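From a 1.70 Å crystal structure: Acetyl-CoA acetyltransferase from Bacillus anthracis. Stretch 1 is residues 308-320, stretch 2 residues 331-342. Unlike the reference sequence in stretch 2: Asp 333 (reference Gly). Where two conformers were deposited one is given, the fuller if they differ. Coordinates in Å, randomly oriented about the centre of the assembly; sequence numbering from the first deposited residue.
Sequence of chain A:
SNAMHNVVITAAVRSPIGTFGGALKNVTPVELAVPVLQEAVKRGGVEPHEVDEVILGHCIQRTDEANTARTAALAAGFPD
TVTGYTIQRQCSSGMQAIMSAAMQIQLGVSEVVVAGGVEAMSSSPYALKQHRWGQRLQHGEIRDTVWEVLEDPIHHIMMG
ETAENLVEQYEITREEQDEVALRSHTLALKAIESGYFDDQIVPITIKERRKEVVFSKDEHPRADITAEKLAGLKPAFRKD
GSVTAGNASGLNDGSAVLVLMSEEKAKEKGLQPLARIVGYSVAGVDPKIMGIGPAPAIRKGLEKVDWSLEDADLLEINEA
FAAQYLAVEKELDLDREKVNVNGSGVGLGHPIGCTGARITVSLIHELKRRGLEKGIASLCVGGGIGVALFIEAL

Stretch 1 (308-320) SLEDADLLEINEA
Stretch 2 331-342: ELDLDREKVNVN

A short extended segment, Leu 314 to Ile 317, is held to the chain that follows a 3-10 turn by one backbone bridge, an asparagine that continues the pairing with its side chain, and a leucine-rich cluster beside them. The bridge joins Leu 315 and Val 339, CA atoms 4.7 Å apart, and the two backbones run parallel through the bridge: CA pairs advance together, Leu 314 with Lys 338 at 5.0 Å and Glu 316 with Asn 340 at 5.0 Å. Leu 315 N donates to Lys 338 O (2.9 Å), and Asn 340 N donates to Leu 315 O (2.8 Å).

At Asn 340 the backbone turns to phi/psi 49/53, and the amide side chain (chi1 m, chi2 -21°) continues the pairing beyond the single bridge. Ile 317 N donates to Asn 340 OD1 and Asn 340 ND2 donates to Ile 317 O, both 2.9 Å, so one carboxamide satisfies both backbone polar groups of Ile 317. Water 2 links Glu 316 OE1 (2.7 Å) to Asn 340 OD1 (2.8 Å); water 4 links Glu 319 OE2 (2.5 Å) to Asn 340 ND2 (2.9 Å).

Residues 336-338 form the 3-10 turn, closed by Lys 338 N to Asp 335 O and Val 339 N to Arg 336 O, each 2.9 Å. From it Lys 338 (m, t, m, t) reaches back along stretch 1, where its NZ donates to Ala 312 O at 2.6 Å, just after the helical-phi/psi segment 309-311.

The apolar cluster gathers around Leu 334 (m, t). Its CD2 lies 3.7 Å from Leu 309 (t, p) CD2 and 4.2 Å from Leu 315 (m, p) CD2. Ile 317 (m, m) CG1 packs 3.9 Å from Val 339 (t) CG1. These branched carbons bury each other's apolar surface. Separately, Leu 314 (m, t) CD2 meets Val 341 (m) CG1 at 3.9 Å.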

# COMPACT_ATOMS: atom_id res chain seq x y z
N SER A 308 -29.34 45.26 -5.68
CA SER A 308 -28.13 45.77 -6.29
C SER A 308 -26.99 45.22 -5.44
O SER A 308 -27.19 44.87 -4.28
CB SER A 308 -28.10 47.29 -6.27
OG SER A 308 -27.91 47.77 -4.95
N LEU A 309 -25.81 45.14 -6.02
CA LEU A 309 -24.65 44.70 -5.26
C LEU A 309 -24.46 45.65 -4.07
O LEU A 309 -24.12 45.22 -2.96
CB LEU A 309 -23.42 44.70 -6.16
CG LEU A 309 -22.09 44.28 -5.55
CD1 LEU A 309 -22.15 42.86 -5.00
CD2 LEU A 309 -20.99 44.42 -6.59
N GLU A 310 -24.72 46.93 -4.31
CA GLU A 310 -24.57 47.97 -3.30
C GLU A 310 -25.48 47.78 -2.09
O GLU A 310 -25.17 48.23 -0.99
CB GLU A 310 -24.82 49.35 -3.93
CG GLU A 310 -23.76 49.79 -4.94
CD GLU A 310 -23.58 48.81 -6.10
OE1 GLU A 310 -24.59 48.40 -6.72
OE2 GLU A 310 -22.42 48.44 -6.38
N ASP A 311 -26.61 47.11 -2.29
CA ASP A 311 -27.55 46.83 -1.20
C ASP A 311 -26.97 45.88 -0.15
O ASP A 311 -27.39 45.93 1.01
CB ASP A 311 -28.86 46.23 -1.73
CG ASP A 311 -29.65 47.21 -2.58
OD1 ASP A 311 -29.40 48.43 -2.51
OD2 ASP A 311 -30.55 46.75 -3.32
N ALA A 312 -26.05 45.02 -0.54
CA ALA A 312 -25.48 44.06 0.41
C ALA A 312 -24.71 44.81 1.49
O ALA A 312 -23.91 45.70 1.19
CB ALA A 312 -24.58 43.06 -0.29
N ASP A 313 -24.98 44.47 2.75
CA ASP A 313 -24.29 45.10 3.87
C ASP A 313 -22.94 44.45 4.16
O ASP A 313 -21.97 45.14 4.50
CB ASP A 313 -25.17 45.07 5.12
CG ASP A 313 -26.42 45.92 4.97
OD1 ASP A 313 -26.28 47.11 4.60
OD2 ASP A 313 -27.53 45.40 5.20
N LEU A 314 -22.89 43.12 4.04
CA LEU A 314 -21.65 42.37 4.21
C LEU A 314 -21.58 41.24 3.19
O LEU A 314 -22.61 40.68 2.81
CB LEU A 314 -21.58 41.75 5.60
CG LEU A 314 -21.40 42.70 6.79
CD1 LEU A 314 -21.39 41.88 8.07
CD2 LEU A 314 -20.11 43.52 6.67
N LEU A 315 -20.37 40.90 2.78
CA LEU A 315 -20.15 39.75 1.93
C LEU A 315 -19.07 38.85 2.51
O LEU A 315 -18.08 39.33 3.09
CB LEU A 315 -19.76 40.16 0.50
CG LEU A 315 -20.72 41.02 -0.34
CD1 LEU A 315 -20.51 42.50 -0.04
CD2 LEU A 315 -20.51 40.75 -1.83
N GLU A 316 -19.25 37.55 2.33
CA GLU A 316 -18.19 36.57 2.55
C GLU A 316 -17.92 35.95 1.19
O GLU A 316 -18.80 35.34 0.60
CB GLU A 316 -18.65 35.47 3.50
CG GLU A 316 -18.68 35.87 4.97
CD GLU A 316 -17.30 35.90 5.60
OE1 GLU A 316 -16.52 34.96 5.36
OE2 GLU A 316 -17.00 36.87 6.33
N ILE A 317 -16.71 36.16 0.68
CA ILE A 317 -16.24 35.56 -0.57
C ILE A 317 -15.04 34.71 -0.21
O ILE A 317 -13.98 35.27 0.09
CB ILE A 317 -15.76 36.63 -1.58
CG1 ILE A 317 -16.82 37.71 -1.80
CG2 ILE A 317 -15.35 35.97 -2.90
CD1 ILE A 317 -18.09 37.20 -2.42
N ASN A 318 -15.16 33.39 -0.22
CA ASN A 318 -14.04 32.62 0.30
C ASN A 318 -12.73 32.90 -0.43
O ASN A 318 -12.69 32.96 -1.66
CB ASN A 318 -14.31 31.12 0.34
CG ASN A 318 -13.17 30.35 0.97
OD1 ASN A 318 -12.72 30.70 2.07
ND2 ASN A 318 -12.66 29.35 0.27
N GLU A 319 -11.66 33.08 0.34
CA GLU A 319 -10.32 33.21 -0.22
C GLU A 319 -9.68 31.82 -0.41
O GLU A 319 -9.01 31.34 0.49
CB GLU A 319 -9.42 34.01 0.73
CG GLU A 319 -9.68 35.52 0.81
CD GLU A 319 -9.08 36.12 2.07
OE1 GLU A 319 -8.59 35.34 2.93
OE2 GLU A 319 -9.10 37.36 2.22
N ALA A 320 -9.89 31.19 -1.56
CA ALA A 320 -9.18 29.96 -1.88
C ALA A 320 -7.70 30.29 -2.13
O ALA A 320 -6.78 29.57 -1.72
CB ALA A 320 -9.78 29.31 -3.10
N GLU A 331 -13.44 42.07 -10.77
CA GLU A 331 -14.51 41.83 -11.73
C GLU A 331 -15.82 42.49 -11.31
O GLU A 331 -16.51 43.11 -12.13
CB GLU A 331 -14.70 40.32 -11.94
CG GLU A 331 -15.85 39.97 -12.88
CD GLU A 331 -15.64 40.48 -14.29
OE1 GLU A 331 -14.50 40.41 -14.80
OE2 GLU A 331 -16.62 40.95 -14.90
N LEU A 332 -16.15 42.38 -10.03
CA LEU A 332 -17.39 42.93 -9.48
C LEU A 332 -17.24 44.35 -8.93
O LEU A 332 -18.23 44.98 -8.54
CB LEU A 332 -17.93 42.02 -8.37
CG LEU A 332 -18.39 40.61 -8.76
CD1 LEU A 332 -18.86 39.87 -7.52
CD2 LEU A 332 -19.50 40.66 -9.79
N ASP A 333 -16.00 44.85 -8.90
CA ASP A 333 -15.68 46.14 -8.28
C ASP A 333 -16.24 46.23 -6.86
O ASP A 333 -16.98 47.16 -6.53
CB ASP A 333 -16.19 47.31 -9.13
CG ASP A 333 -15.62 48.65 -8.69
OD1 ASP A 333 -14.58 48.67 -8.01
OD2 ASP A 333 -16.22 49.68 -9.05
N LEU A 334 -15.90 45.25 -6.03
CA LEU A 334 -16.40 45.19 -4.66
C LEU A 334 -15.77 46.25 -3.77
O LEU A 334 -14.63 46.67 -3.99
CB LEU A 334 -16.13 43.82 -4.04
CG LEU A 334 -16.74 42.60 -4.73
CD1 LEU A 334 -16.29 41.35 -4.02
CD2 LEU A 334 -18.26 42.70 -4.75
N ASP A 335 -16.51 46.66 -2.74
CA ASP A 335 -15.99 47.49 -1.67
C ASP A 335 -15.36 46.59 -0.61
O ASP A 335 -16.07 45.97 0.18
CB ASP A 335 -17.11 48.32 -1.04
CG ASP A 335 -16.62 49.20 0.10
OD1 ASP A 335 -15.44 49.08 0.50
OD2 ASP A 335 -17.43 50.02 0.60
N ARG A 336 -14.04 46.52 -0.59
CA ARG A 336 -13.37 45.55 0.30
C ARG A 336 -13.74 45.75 1.77
O ARG A 336 -13.71 44.79 2.55
CB ARG A 336 -11.85 45.61 0.11
CG ARG A 336 -11.11 44.51 0.87
CD ARG A 336 -9.60 44.67 0.73
NE ARG A 336 -9.16 44.46 -0.65
CZ ARG A 336 -7.89 44.55 -1.05
NH1 ARG A 336 -6.94 44.86 -0.19
NH2 ARG A 336 -7.59 44.35 -2.33
N GLU A 337 -14.11 46.97 2.15
CA GLU A 337 -14.48 47.25 3.54
C GLU A 337 -15.73 46.51 4.00
O GLU A 337 -16.00 46.41 5.20
CB GLU A 337 -14.64 48.76 3.77
CG GLU A 337 -13.33 49.53 3.66
CD GLU A 337 -13.47 51.01 4.00
OE1 GLU A 337 -12.43 51.67 4.19
OE2 GLU A 337 -14.62 51.51 4.06
N LYS A 338 -16.49 45.99 3.04
CA LYS A 338 -17.68 45.20 3.34
C LYS A 338 -17.46 43.71 3.17
O LYS A 338 -18.37 42.92 3.41
CB LYS A 338 -18.84 45.62 2.43
CG LYS A 338 -19.14 47.09 2.50
CD LYS A 338 -20.60 47.41 2.24
CE LYS A 338 -21.02 47.00 0.85
NZ LYS A 338 -22.32 47.66 0.47
N VAL A 339 -16.25 43.31 2.78
CA VAL A 339 -16.01 41.91 2.39
C VAL A 339 -15.04 41.20 3.33
O VAL A 339 -13.99 41.74 3.64
CB VAL A 339 -15.41 41.85 0.97
CG1 VAL A 339 -15.20 40.39 0.55
CG2 VAL A 339 -16.31 42.58 -0.03
N ASN A 340 -15.39 39.99 3.76
CA ASN A 340 -14.48 39.20 4.58
C ASN A 340 -13.93 40.01 5.76
O ASN A 340 -12.71 40.08 5.98
CB ASN A 340 -13.33 38.65 3.71
CG ASN A 340 -13.83 37.69 2.65
OD1 ASN A 340 -14.92 37.12 2.77
ND2 ASN A 340 -13.03 37.50 1.60
N VAL A 341 -14.83 40.62 6.52
CA VAL A 341 -14.42 41.66 7.46
C VAL A 341 -13.70 41.13 8.69
O VAL A 341 -13.06 41.90 9.41
CB VAL A 341 -15.60 42.57 7.89
CG1 VAL A 341 -16.21 43.25 6.67
CG2 VAL A 341 -16.64 41.78 8.67
N ASN A 342 -13.79 39.82 8.92
CA ASN A 342 -13.03 39.17 9.99
C ASN A 342 -12.05 38.15 9.43
O ASN A 342 -11.72 37.17 10.09
CB ASN A 342 -13.96 38.52 11.02
CG ASN A 342 -14.78 39.53 11.79
OD1 ASN A 342 -14.27 40.57 12.20
ND2 ASN A 342 -16.07 39.26 11.96
O HOH W 1 -17.65 39.74 5.94
O HOH W 2 -15.07 34.39 3.16
O HOH W 3 -14.84 37.48 7.72
O HOH W 4 -10.64 39.06 1.18